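Local coordinates for protein MxaA (Stigmatella aurantiaca, PDB 4W4T) that carries, at the end of the myxalamid polyketide-nonribosomal peptide assembly line, an NADPH-binding terminal reductase domain, the part described here, at residues S107-N110 with E111-P115; L129-E133 with K134-R138; E160-R163 with A164-L168; I173-L176 with A177-R181. One frame throughout, in Å; residues are numbered along the deposited sequence.

Contact 1. Residues S107-N110 with E111-P115; sequences SLWN and EALAP
Trp109 and Glu111 meet at the edge of the indole, with the ring and carboxylate planes 73° apart. The carboxyl carbon CD lies in the ring plane, and OE2 sits close to that plane beside NE1. The resulting hydrogen bond, Trp109 NE1 to Glu111 OE2 at 3.4 Å, is weak by length and by its bent N-H direction. Glu111 reaches the edge because its chain folds at chi2.

The indole's torsion sends its six-membered ring toward Leu113: CG stands anti to the backbone nitrogen (chi1 -177°). Trp109 and Leu113 slide past each other in opposite senses, bringing Trp109 CE3 to 3.6 Å from Leu113 CD1. Further along the ring, Trp109 CH2 lies 4.1 Å from Ala114 CB, a lighter apolar touch.

Asn110 crosses Leu113 at about a right angle, and its ND2 comes to 3.6 Å from Leu113 CG. The backbone settles the spacing of these side chains: Leu113 N donates to Asn110 O at 2.8 Å. One residue on, Ala114 N donates to Glu111 O at 3.2 Å, so two overlapping turns follow each other.

Trp109 also packs on Arg100 and Glu104, while Leu113 touches Leu103, all on helix 92-105. That helix has just ended in a Schellman motif with Ser107, of positive phi, at C-prime. The helical backbone angles of Glu111 and Ala112, joined to the Leu113-Asn110 bond, define a type I beta turn within the surface connection from helix 92-105 to strand 117-121 of the Rossmann fold.

Contact 2. Residues L129-E133 with K134-R138; sequences LGLSE and KEFQR
Glu135 runs its side chain alongside Ser132, and its carbons can be placed one by one against that residue. CB lies 3.4 Å from Ser132 OG; Glu135 CB also lies 3.9 Å from Leu131 CB. CG comes nearer still, Glu135 CG to Ser132 OG being 3.2 Å. The chain then runs extended (chi2 164°), carrying the carboxylate to the amide of Ser132. On the way Glu135 CD passes 3.4 Å from Ser132 OG, with OE2 more loosely placed beside the same hydroxyl. Glu135 OE1 accepts from Ser132 N at 3.0 Å, an almost straight bond of 172° at the hydrogen. The donor stands above the carboxylate plane, 39° out of it. Water 1 donates to the same oxygen and also to Gly130 O, tying the tip to the preceding loop.

In return Glu135 N donates to Ser132 OG at 3.1 Å. These reciprocal bonds make a capping box, with Ser132 as the N-cap of helix 133-142. Ser132 OG can take the amide because it is turned between its own backbone nitrogen and carbonyl carbon. With an alanine in place of Glu135, the Ser132 N-H would probably lose its acceptor, and water 1 one of its two acceptors, with Gly130 O remaining.

Leu131, just before the cap, and Phe136, four residues beyond it, add a hydrophobic staple: Leu131 CD1 lies 4.2 Å from Phe136 CD1. The helical bonding pattern starts alongside, with Phe136 N donating to Ser132 O at 2.8 Å, nearly along the C=O axis. Phe136 continues inward onto Leu128.

Contact 3. Residues E160-R163 with A164-L168; sequences ESMR and AANVL
Arg163 points CG anti to its backbone nitrogen (chi1 -171°) and stays extended as far as NE, which carries its guanidinium past Leu168. Leu168, with CG beside its own backbone nitrogen, sets CD1 3.7 Å from Arg163 NH1. Its CD2 lies over one guanidinium face, offset toward the rim. The charge itself is met elsewhere, by a salt bridge from NE to Asp35.

Met162, present as selenomethionine, and Asn166 lie side by side pointing the same way, with Asn166 ND2 at 3.7 Å from Met162 CB. The amide is fixed from outside: OD1 accepts from Leu152 N and ND2 bonds Ser221 OG.

The backbone departs from a regular helix here. Arg163 O accepts twice, from Val167 N at 2.9 Å and from Leu168 N at 2.8 Å. The second bond, from five residues on, closes a wider pi-type turn and is the straighter of the two, at 166°. Just before it, waters 2 and 3 bridge Glu160 O to Ala164 N and Ser161 O to Ala165 N, in place of direct bonds, which marks a kink.

Helix 159-177 connects strands 145-148 and 185-188 in a beta-alpha-beta unit. Val167 packs on helix 217-234, and Ser161 bonds Gly345 of the second subunit.

Contact 4. Residues I173-L176 with A177-R181; sequences ILRL and ATRTR. With ACT (acetate ion), chain C.
Arg175 and Arg179 lie side by side and point the same way, bringing two guanidinium groups close together. Arg175 NH1 and Arg179 NH2 are 4.6 Å apart, their planes turned 61° against each other. Water 5 lies in plane at the edge of both groups and accepts from Arg175 NH1 at 3.0 Å and from Arg179 NH2 at 2.7 Å.

A bound acetate, probably from the crystallisation liquor, takes a bond from Arg179 NH1 to OXT at 3.0 Å, while Arg175 merely touches its methyl, Arg175 CD lying 3.6 Å from CH3. Arg175 has its own countercharge, a salt bridge from NH2 to Glu172.

Bends at chi2 (71°) and chi3 bring the Arg179 chain back over the helix end, NH2 sitting 3.4 Å from Arg175 CG. Water 4 bridges the bent chain to the helix end, donating to Arg175 O and accepting from Arg179 NE at 3.0 Å. With a leucine at Arg179, both waters and the acetate would probably each lose a donor, and the two side chains their link through water 5.

The backbone meanwhile leaves the helix, Arg179 N donating to Leu176 O at 3.2 Å from above the carbonyl plane.

Ile173 and Ala177 pack on strand 145-148, and Leu176 reaches Leu59 of strand 57-61. Leu176 and Arg179 also touch helix 133-142, so the end of helix 159-177 packs on the sheet and, at its flank, beside that helix.

Every contact is local, between adjoining segments, so none encloses a long loop; the four follow in series without nesting or crossing. Contact 1 shapes the connection from helix 92-105 to strand 117-121 and stands apart, its nearest atoms about 16 Å from those of contact 2. After that strand, contact 2 begins helix 133-142. Contacts 3 and 4 share helix 159-177, near its start and at its end, with centres about 19 Å apart. Contacts 2 and 4 touch: Phe136 CZ lies 3.6 Å from Leu176 CA, and Leu129 CD1 lies 3.9 Å from Ile173 CD1. The beginning of one helix thus packs against the end of the next beside the parallel sheet.

Contact 1. Residues S107-N110 with E111-P115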
loop_
_atom_site.group_PDB
_atom_site.type_symbol
_atom_site.label_atom_id
_atom_site.label_comp_id
_atom_site.label_asym_id
_atom_site.label_seq_id
_atom_site.Cartn_x
_atom_site.Cartn_y
_atom_site.Cartn_z
ATOM N N SER A 107 -2.499 4.390 -29.310
ATOM C CA SER A 107 -2.443 4.527 -30.763
ATOM C C SER A 107 -3.711 4.055 -31.454
ATOM O O SER A 107 -3.651 3.482 -32.539
ATOM C CB SER A 107 -1.234 3.766 -31.319
ATOM O OG SER A 107 -0.047 4.277 -30.754
ATOM N N LEU A 108 -4.859 4.314 -30.826
ATOM C CA LEU A 108 -6.145 3.926 -31.385
ATOM C C LEU A 108 -6.915 5.098 -31.980
ATOM O O LEU A 108 -7.922 4.892 -32.657
ATOM C CB LEU A 108 -7.014 3.264 -30.320
ATOM C CG LEU A 108 -6.540 1.918 -29.774
ATOM C CD1 LEU A 108 -7.283 1.605 -28.483
ATOM C CD2 LEU A 108 -6.768 0.824 -30.808
ATOM N N TRP A 109 -6.454 6.318 -31.730
ATOM C CA TRP A 109 -7.209 7.481 -32.178
ATOM C C TRP A 109 -7.033 7.813 -33.655
ATOM O O TRP A 109 -5.919 7.815 -34.186
ATOM C CB TRP A 109 -6.856 8.717 -31.361
ATOM C CG TRP A 109 -7.697 9.875 -31.781
ATOM C CD1 TRP A 109 -7.308 10.947 -32.530
ATOM C CD2 TRP A 109 -9.096 10.046 -31.528
ATOM N NE1 TRP A 109 -8.376 11.788 -32.741
ATOM C CE2 TRP A 109 -9.485 11.257 -32.133
ATOM C CE3 TRP A 109 -10.054 9.299 -30.834
ATOM C CZ2 TRP A 109 -10.789 11.736 -32.066
ATOM C CZ3 TRP A 109 -11.347 9.774 -30.773
ATOM C CH2 TRP A 109 -11.704 10.982 -31.382
ATOM N N ASN A 110 -8.166 8.072 -34.309
ATOM C CA ASN A 110 -8.209 8.769 -35.596
ATOM C C ASN A 110 -9.430 9.684 -35.606
ATOM O O ASN A 110 -10.482 9.325 -35.089
ATOM C CB ASN A 110 -8.250 7.800 -36.771
ATOM C CG ASN A 110 -9.490 6.937 -36.774
ATOM O OD1 ASN A 110 -10.536 7.355 -37.273
ATOM N ND2 ASN A 110 -9.387 5.730 -36.217
ATOM N N GLU A 111 -9.307 10.850 -36.228
ATOM C CA GLU A 111 -10.335 11.880 -36.065
ATOM C C GLU A 111 -11.688 11.502 -36.671
ATOM O O GLU A 111 -12.702 12.121 -36.347
ATOM C CB GLU A 111 -9.844 13.209 -36.637
ATOM C CG GLU A 111 -9.156 14.074 -35.593
ATOM C CD GLU A 111 -10.122 14.602 -34.536
ATOM O OE1 GLU A 111 -11.318 14.787 -34.852
ATOM O OE2 GLU A 111 -9.689 14.818 -33.378
ATOM N N ALA A 112 -11.723 10.469 -37.509
ATOM C CA ALA A 112 -13.001 9.986 -38.020
ATOM C C ALA A 112 -13.835 9.295 -36.932
ATOM O O ALA A 112 -14.998 8.948 -37.159
ATOM C CB ALA A 112 -12.783 9.046 -39.195
ATOM N N LEU A 113 -13.234 9.087 -35.760
ATOM C CA LEU A 113 -13.946 8.501 -34.624
ATOM C C LEU A 113 -14.857 9.514 -33.938
ATOM O O LEU A 113 -15.887 9.149 -33.361
ATOM C CB LEU A 113 -12.964 7.952 -33.592
ATOM C CG LEU A 113 -12.065 6.776 -33.978
ATOM C CD1 LEU A 113 -11.112 6.480 -32.830
ATOM C CD2 LEU A 113 -12.891 5.554 -34.342
ATOM N N ALA A 114 -14.446 10.780 -33.983
ATOM C CA ALA A 114 -15.085 11.847 -33.215
ATOM C C ALA A 114 -16.598 11.974 -33.418
ATOM O O ALA A 114 -17.325 12.098 -32.440
ATOM C CB ALA A 114 -14.404 13.183 -33.511
ATOM N N PRO A 115 -17.085 11.937 -34.672
ATOM C CA PRO A 115 -18.542 12.065 -34.806
ATOM C C PRO A 115 -19.316 10.938 -34.122
ATOM O O PRO A 115 -20.466 11.133 -33.745
ATOM C CB PRO A 115 -18.763 12.005 -36.322
ATOM C CG PRO A 115 -17.451 12.365 -36.920
ATOM C CD PRO A 115 -16.420 11.857 -35.985
#

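Contact 2. Residues L129-E133 with K134-R138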
loop_
_atom_site.group_PDB
_atom_site.type_symbol
_atom_site.label_atom_id
_atom_site.label_comp_id
_atom_site.label_asym_id
_atom_site.label_seq_id
_atom_site.Cartn_x
_atom_site.Cartn_y
_atom_site.Cartn_z
ATOM N N LEU A 129 -26.093 6.547 -12.314
ATOM C CA LEU A 129 -24.842 6.804 -13.022
ATOM C C LEU A 129 -24.435 8.270 -12.934
ATOM O O LEU A 129 -23.729 8.776 -13.804
ATOM C CB LEU A 129 -24.960 6.390 -14.494
ATOM C CG LEU A 129 -25.568 5.022 -14.756
ATOM C CD1 LEU A 129 -25.814 4.801 -16.250
ATOM C CD2 LEU A 129 -24.657 3.929 -14.170
ATOM N N GLY A 130 -24.890 8.958 -11.888
ATOM C CA GLY A 130 -24.530 10.348 -11.695
ATOM C C GLY A 130 -25.429 11.327 -12.433
ATOM O O GLY A 130 -25.204 12.537 -12.389
ATOM N N LEU A 131 -26.460 10.807 -13.088
ATOM C CA LEU A 131 -27.366 11.636 -13.874
ATOM C C LEU A 131 -28.528 12.140 -13.017
ATOM O O LEU A 131 -28.888 11.511 -12.026
ATOM C CB LEU A 131 -27.928 10.861 -15.069
ATOM C CG LEU A 131 -26.954 10.165 -16.016
ATOM C CD1 LEU A 131 -27.730 9.442 -17.131
ATOM C CD2 LEU A 131 -25.991 11.167 -16.583
ATOM N N SER A 132 -29.110 13.267 -13.409
ATOM C CA SER A 132 -30.363 13.730 -12.813
ATOM C C SER A 132 -31.494 12.818 -13.251
ATOM O O SER A 132 -31.344 12.072 -14.220
ATOM C CB SER A 132 -30.661 15.166 -13.234
ATOM O OG SER A 132 -31.001 15.211 -14.608
ATOM N N GLU A 133 -32.636 12.870 -12.565
ATOM C CA GLU A 133 -33.789 12.067 -12.997
ATOM C C GLU A 133 -34.161 12.351 -14.453
ATOM O O GLU A 133 -34.481 11.429 -15.221
ATOM C CB GLU A 133 -35.004 12.331 -12.102
ATOM C CG GLU A 133 -34.794 11.922 -10.665
ATOM C CD GLU A 133 -34.899 10.424 -10.464
ATOM O OE1 GLU A 133 -35.278 9.713 -11.427
ATOM O OE2 GLU A 133 -34.607 9.956 -9.338
ATOM N N LYS A 134 -34.111 13.623 -14.834
ATOM C CA LYS A 134 -34.492 14.003 -16.185
ATOM C C LYS A 134 -33.492 13.434 -17.196
ATOM O O LYS A 134 -33.873 12.907 -18.234
ATOM C CB LYS A 134 -34.580 15.521 -16.324
ATOM C CG LYS A 134 -35.354 15.949 -17.555
ATOM C CD LYS A 134 -35.541 17.459 -17.631
ATOM C CE LYS A 134 -36.139 17.845 -18.978
ATOM N NZ LYS A 134 -35.902 19.285 -19.285
ATOM N N GLU A 135 -32.213 13.548 -16.877
ATOM C CA GLU A 135 -31.164 13.031 -17.753
ATOM C C GLU A 135 -31.220 11.515 -17.861
ATOM O O GLU A 135 -31.020 10.950 -18.944
ATOM C CB GLU A 135 -29.788 13.454 -17.250
ATOM C CG GLU A 135 -29.494 14.934 -17.438
ATOM C CD GLU A 135 -28.313 15.426 -16.597
ATOM O OE1 GLU A 135 -27.807 14.673 -15.723
ATOM O OE2 GLU A 135 -27.890 16.582 -16.814
ATOM N N PHE A 136 -31.481 10.851 -16.737
ATOM C CA PHE A 136 -31.556 9.394 -16.730
ATOM C C PHE A 136 -32.743 8.927 -17.581
ATOM O O PHE A 136 -32.642 7.964 -18.350
ATOM C CB PHE A 136 -31.661 8.870 -15.292
ATOM C CG PHE A 136 -31.509 7.370 -15.168
ATOM C CD1 PHE A 136 -30.251 6.783 -15.173
ATOM C CD2 PHE A 136 -32.621 6.560 -15.016
ATOM C CE1 PHE A 136 -30.109 5.409 -15.042
ATOM C CE2 PHE A 136 -32.497 5.180 -14.904
ATOM C CZ PHE A 136 -31.236 4.601 -14.922
ATOM N N GLN A 137 -33.864 9.630 -17.464
ATOM C CA GLN A 137 -35.027 9.307 -18.271
ATOM C C GLN A 137 -34.711 9.487 -19.754
ATOM O O GLN A 137 -35.099 8.664 -20.587
ATOM C CB GLN A 137 -36.237 10.186 -17.872
ATOM C CG GLN A 137 -37.411 10.009 -18.814
ATOM C CD GLN A 137 -37.970 8.602 -18.836
ATOM O OE1 GLN A 137 -37.930 7.889 -17.838
ATOM N NE2 GLN A 137 -38.522 8.196 -19.986
ATOM N N ARG A 138 -33.990 10.549 -20.085
ATOM C CA ARG A 138 -33.623 10.787 -21.487
ATOM C C ARG A 138 -32.702 9.679 -22.011
ATOM O O ARG A 138 -32.893 9.161 -23.115
ATOM C CB ARG A 138 -32.943 12.149 -21.644
ATOM C CG ARG A 138 -32.586 12.500 -23.083
ATOM C CD ARG A 138 -32.228 13.978 -23.220
ATOM N NE ARG A 138 -30.970 14.331 -22.557
ATOM C CZ ARG A 138 -30.866 14.975 -21.391
ATOM N NH1 ARG A 138 -31.952 15.359 -20.718
ATOM N NH2 ARG A 138 -29.663 15.240 -20.893
HETATM O O HOH W 1 -25.958 15.281 -13.187
#

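Contact 3. Residues E160-R163 with A164-L168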
loop_
_atom_site.group_PDB
_atom_site.type_symbol
_atom_site.label_atom_id
_atom_site.label_comp_id
_atom_site.label_asym_id
_atom_site.label_seq_id
_atom_site.Cartn_x
_atom_site.Cartn_y
_atom_site.Cartn_z
ATOM N N GLU A 160 -15.904 -3.176 0.492
ATOM C CA GLU A 160 -16.664 -1.940 0.674
ATOM C C GLU A 160 -16.126 -0.795 -0.191
ATOM O O GLU A 160 -16.864 0.117 -0.519
ATOM C CB GLU A 160 -16.698 -1.534 2.161
ATOM C CG GLU A 160 -15.393 -1.753 2.936
ATOM C CD GLU A 160 -15.336 -3.089 3.702
ATOM O OE1 GLU A 160 -15.472 -4.169 3.071
ATOM O OE2 GLU A 160 -15.135 -3.051 4.948
ATOM N N SER A 161 -14.863 -0.866 -0.610
ATOM C CA SER A 161 -14.285 0.208 -1.410
ATOM C C SER A 161 -14.748 0.145 -2.875
ATOM O O SER A 161 -14.635 1.123 -3.613
ATOM C CB SER A 161 -12.757 0.162 -1.368
ATOM O OG SER A 161 -12.266 0.247 -0.036
HETATM N N MSE A 162 -15.248 -1.006 -3.296
HETATM C CA MSE A 162 -15.607 -1.189 -4.703
HETATM C C MSE A 162 -17.097 -1.454 -4.862
HETATM O O MSE A 162 -17.606 -1.642 -5.981
HETATM C CB MSE A 162 -14.778 -2.326 -5.320
HETATM C CG MSE A 162 -13.417 -1.856 -5.783
HETATM SE SE MSE A 162 -12.158 -3.294 -6.088
HETATM C CE MSE A 162 -11.836 -3.748 -4.204
ATOM N N ARG A 163 -17.803 -1.450 -3.734
ATOM C CA ARG A 163 -19.243 -1.662 -3.732
ATOM C C ARG A 163 -19.980 -0.643 -4.612
ATOM O O ARG A 163 -20.828 -1.015 -5.434
ATOM C CB ARG A 163 -19.762 -1.616 -2.296
ATOM C CG ARG A 163 -21.204 -2.042 -2.144
ATOM C CD ARG A 163 -21.612 -2.075 -0.666
ATOM N NE ARG A 163 -23.014 -2.448 -0.524
ATOM C CZ ARG A 163 -24.034 -1.597 -0.562
ATOM N NH1 ARG A 163 -23.824 -0.295 -0.715
ATOM N NH2 ARG A 163 -25.273 -2.051 -0.434
ATOM N N ALA A 164 -19.645 0.636 -4.465
ATOM C CA ALA A 164 -20.346 1.682 -5.216
ATOM C C ALA A 164 -20.164 1.506 -6.727
ATOM O O ALA A 164 -21.148 1.500 -7.466
ATOM C CB ALA A 164 -19.870 3.070 -4.789
ATOM N N ALA A 165 -18.918 1.348 -7.173
ATOM C CA ALA A 165 -18.641 1.295 -8.606
ATOM C C ALA A 165 -19.037 -0.042 -9.228
ATOM O O ALA A 165 -19.589 -0.075 -10.332
ATOM C CB ALA A 165 -17.182 1.580 -8.883
ATOM N N ASN A 166 -18.754 -1.142 -8.535
ATOM C CA ASN A 166 -18.939 -2.457 -9.142
ATOM C C ASN A 166 -20.293 -3.067 -8.862
ATOM O O ASN A 166 -20.914 -3.639 -9.757
ATOM C CB ASN A 166 -17.807 -3.398 -8.681
ATOM C CG ASN A 166 -16.451 -2.911 -9.137
ATOM O OD1 ASN A 166 -16.353 -1.917 -9.865
ATOM N ND2 ASN A 166 -15.395 -3.584 -8.704
ATOM N N VAL A 167 -20.782 -2.917 -7.634
ATOM C CA VAL A 167 -22.051 -3.524 -7.289
ATOM C C VAL A 167 -23.182 -2.548 -7.605
ATOM O O VAL A 167 -24.050 -2.860 -8.413
ATOM C CB VAL A 167 -22.117 -3.954 -5.805
ATOM C CG1 VAL A 167 -23.504 -4.514 -5.495
ATOM C CG2 VAL A 167 -21.017 -4.992 -5.493
ATOM N N LEU A 168 -23.168 -1.369 -6.993
ATOM C CA LEU A 168 -24.266 -0.441 -7.231
ATOM C C LEU A 168 -24.242 0.079 -8.678
ATOM O O LEU A 168 -25.303 0.243 -9.302
ATOM C CB LEU A 168 -24.228 0.706 -6.229
ATOM C CG LEU A 168 -24.296 0.265 -4.759
ATOM C CD1 LEU A 168 -24.425 1.496 -3.866
ATOM C CD2 LEU A 168 -25.452 -0.713 -4.502
HETATM O O HOH W 2 -17.782 1.826 -2.473
HETATM O O HOH W 3 -16.626 1.901 -5.587
#

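Contact 4. Residues I173-L176 with A177-R181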
loop_
_atom_site.group_PDB
_atom_site.type_symbol
_atom_site.label_atom_id
_atom_site.label_comp_id
_atom_site.label_asym_id
_atom_site.label_seq_id
_atom_site.Cartn_x
_atom_site.Cartn_y
_atom_site.Cartn_z
ATOM N N ILE A 173 -26.920 0.233 -13.960
ATOM C CA ILE A 173 -26.902 -0.145 -15.375
ATOM C C ILE A 173 -28.086 -1.043 -15.669
ATOM O O ILE A 173 -28.757 -0.893 -16.698
ATOM C CB ILE A 173 -25.566 -0.866 -15.748
ATOM C CG1 ILE A 173 -24.433 0.157 -15.878
ATOM C CG2 ILE A 173 -25.712 -1.727 -17.028
ATOM C CD1 ILE A 173 -24.617 1.149 -17.048
ATOM N N LEU A 174 -28.362 -1.980 -14.764
ATOM C CA LEU A 174 -29.526 -2.850 -14.940
ATOM C C LEU A 174 -30.818 -2.045 -14.873
ATOM O O LEU A 174 -31.772 -2.331 -15.584
ATOM C CB LEU A 174 -29.554 -3.961 -13.893
ATOM C CG LEU A 174 -28.407 -4.968 -14.044
ATOM C CD1 LEU A 174 -28.362 -5.936 -12.853
ATOM C CD2 LEU A 174 -28.548 -5.739 -15.368
ATOM N N ARG A 175 -30.831 -1.038 -14.015
ATOM C CA ARG A 175 -31.964 -0.116 -13.933
ATOM C C ARG A 175 -32.219 0.583 -15.274
ATOM O O ARG A 175 -33.349 0.668 -15.744
ATOM C CB ARG A 175 -31.704 0.918 -12.839
ATOM C CG ARG A 175 -32.933 1.633 -12.374
ATOM C CD ARG A 175 -32.615 2.674 -11.291
ATOM N NE ARG A 175 -31.922 2.115 -10.119
ATOM C CZ ARG A 175 -32.507 1.360 -9.188
ATOM N NH1 ARG A 175 -33.791 1.029 -9.290
ATOM N NH2 ARG A 175 -31.804 0.921 -8.160
ATOM N N LEU A 176 -31.159 1.098 -15.874
ATOM C CA LEU A 176 -31.262 1.770 -17.165
ATOM C C LEU A 176 -31.714 0.794 -18.251
ATOM O O LEU A 176 -32.526 1.131 -19.122
ATOM C CB LEU A 176 -29.919 2.407 -17.531
ATOM C CG LEU A 176 -29.836 3.108 -18.886
ATOM C CD1 LEU A 176 -30.686 4.377 -18.888
ATOM C CD2 LEU A 176 -28.396 3.415 -19.261
ATOM N N ALA A 177 -31.198 -0.429 -18.191
ATOM C CA ALA A 177 -31.511 -1.448 -19.188
ATOM C C ALA A 177 -32.976 -1.882 -19.119
ATOM O O ALA A 177 -33.496 -2.475 -20.060
ATOM C CB ALA A 177 -30.595 -2.657 -19.012
ATOM N N THR A 178 -33.646 -1.584 -18.004
ATOM C CA THR A 178 -35.045 -1.955 -17.858
ATOM C C THR A 178 -35.966 -0.738 -17.753
ATOM O O THR A 178 -37.153 -0.892 -17.495
ATOM C CB THR A 178 -35.276 -2.850 -16.619
ATOM O OG1 THR A 178 -34.762 -2.192 -15.449
ATOM C CG2 THR A 178 -34.595 -4.206 -16.793
ATOM N N ARG A 179 -35.420 0.459 -17.949
ATOM C CA ARG A 179 -36.201 1.694 -17.829
ATOM C C ARG A 179 -36.709 2.143 -19.199
ATOM O O ARG A 179 -35.920 2.307 -20.128
ATOM C CB ARG A 179 -35.364 2.806 -17.193
ATOM C CG ARG A 179 -36.113 4.143 -16.979
ATOM C CD ARG A 179 -37.154 4.033 -15.874
ATOM N NE ARG A 179 -36.573 3.539 -14.622
ATOM C CZ ARG A 179 -36.075 4.298 -13.645
ATOM N NH1 ARG A 179 -36.048 5.625 -13.731
ATOM N NH2 ARG A 179 -35.570 3.707 -12.572
ATOM N N THR A 180 -38.014 2.380 -19.288
ATOM C CA THR A 180 -38.635 2.885 -20.505
ATOM C C THR A 180 -38.756 1.787 -21.549
ATOM O O THR A 180 -39.858 1.368 -21.904
ATOM C CB THR A 180 -37.835 4.059 -21.101
ATOM O OG1 THR A 180 -37.694 5.092 -20.118
ATOM C CG2 THR A 180 -38.545 4.621 -22.324
ATOM N N ARG A 181 -37.612 1.321 -22.034
ATOM C CA ARG A 181 -37.576 0.255 -23.030
ATOM C C ARG A 181 -36.358 -0.640 -22.828
ATOM O O ARG A 181 -35.296 -0.179 -22.413
ATOM C CB ARG A 181 -37.582 0.829 -24.441
ATOM C CG ARG A 181 -36.431 1.763 -24.777
ATOM C CD ARG A 181 -36.673 2.313 -26.178
ATOM N NE ARG A 181 -35.600 3.136 -26.704
ATOM C CZ ARG A 181 -34.587 2.655 -27.415
ATOM N NH1 ARG A 181 -34.518 1.352 -27.648
ATOM N NH2 ARG A 181 -33.658 3.468 -27.890
HETATM C C ACT C . -34.919 6.540 -10.123
HETATM O O ACT C . -34.463 7.288 -9.195
HETATM O OXT ACT C . -35.415 7.018 -11.199
HETATM C CH3 ACT C . -34.897 5.047 -9.945
HETATM O O HOH W 4 -35.639 0.724 -14.350
HETATM O O HOH W 5 -35.822 1.219 -11.455
#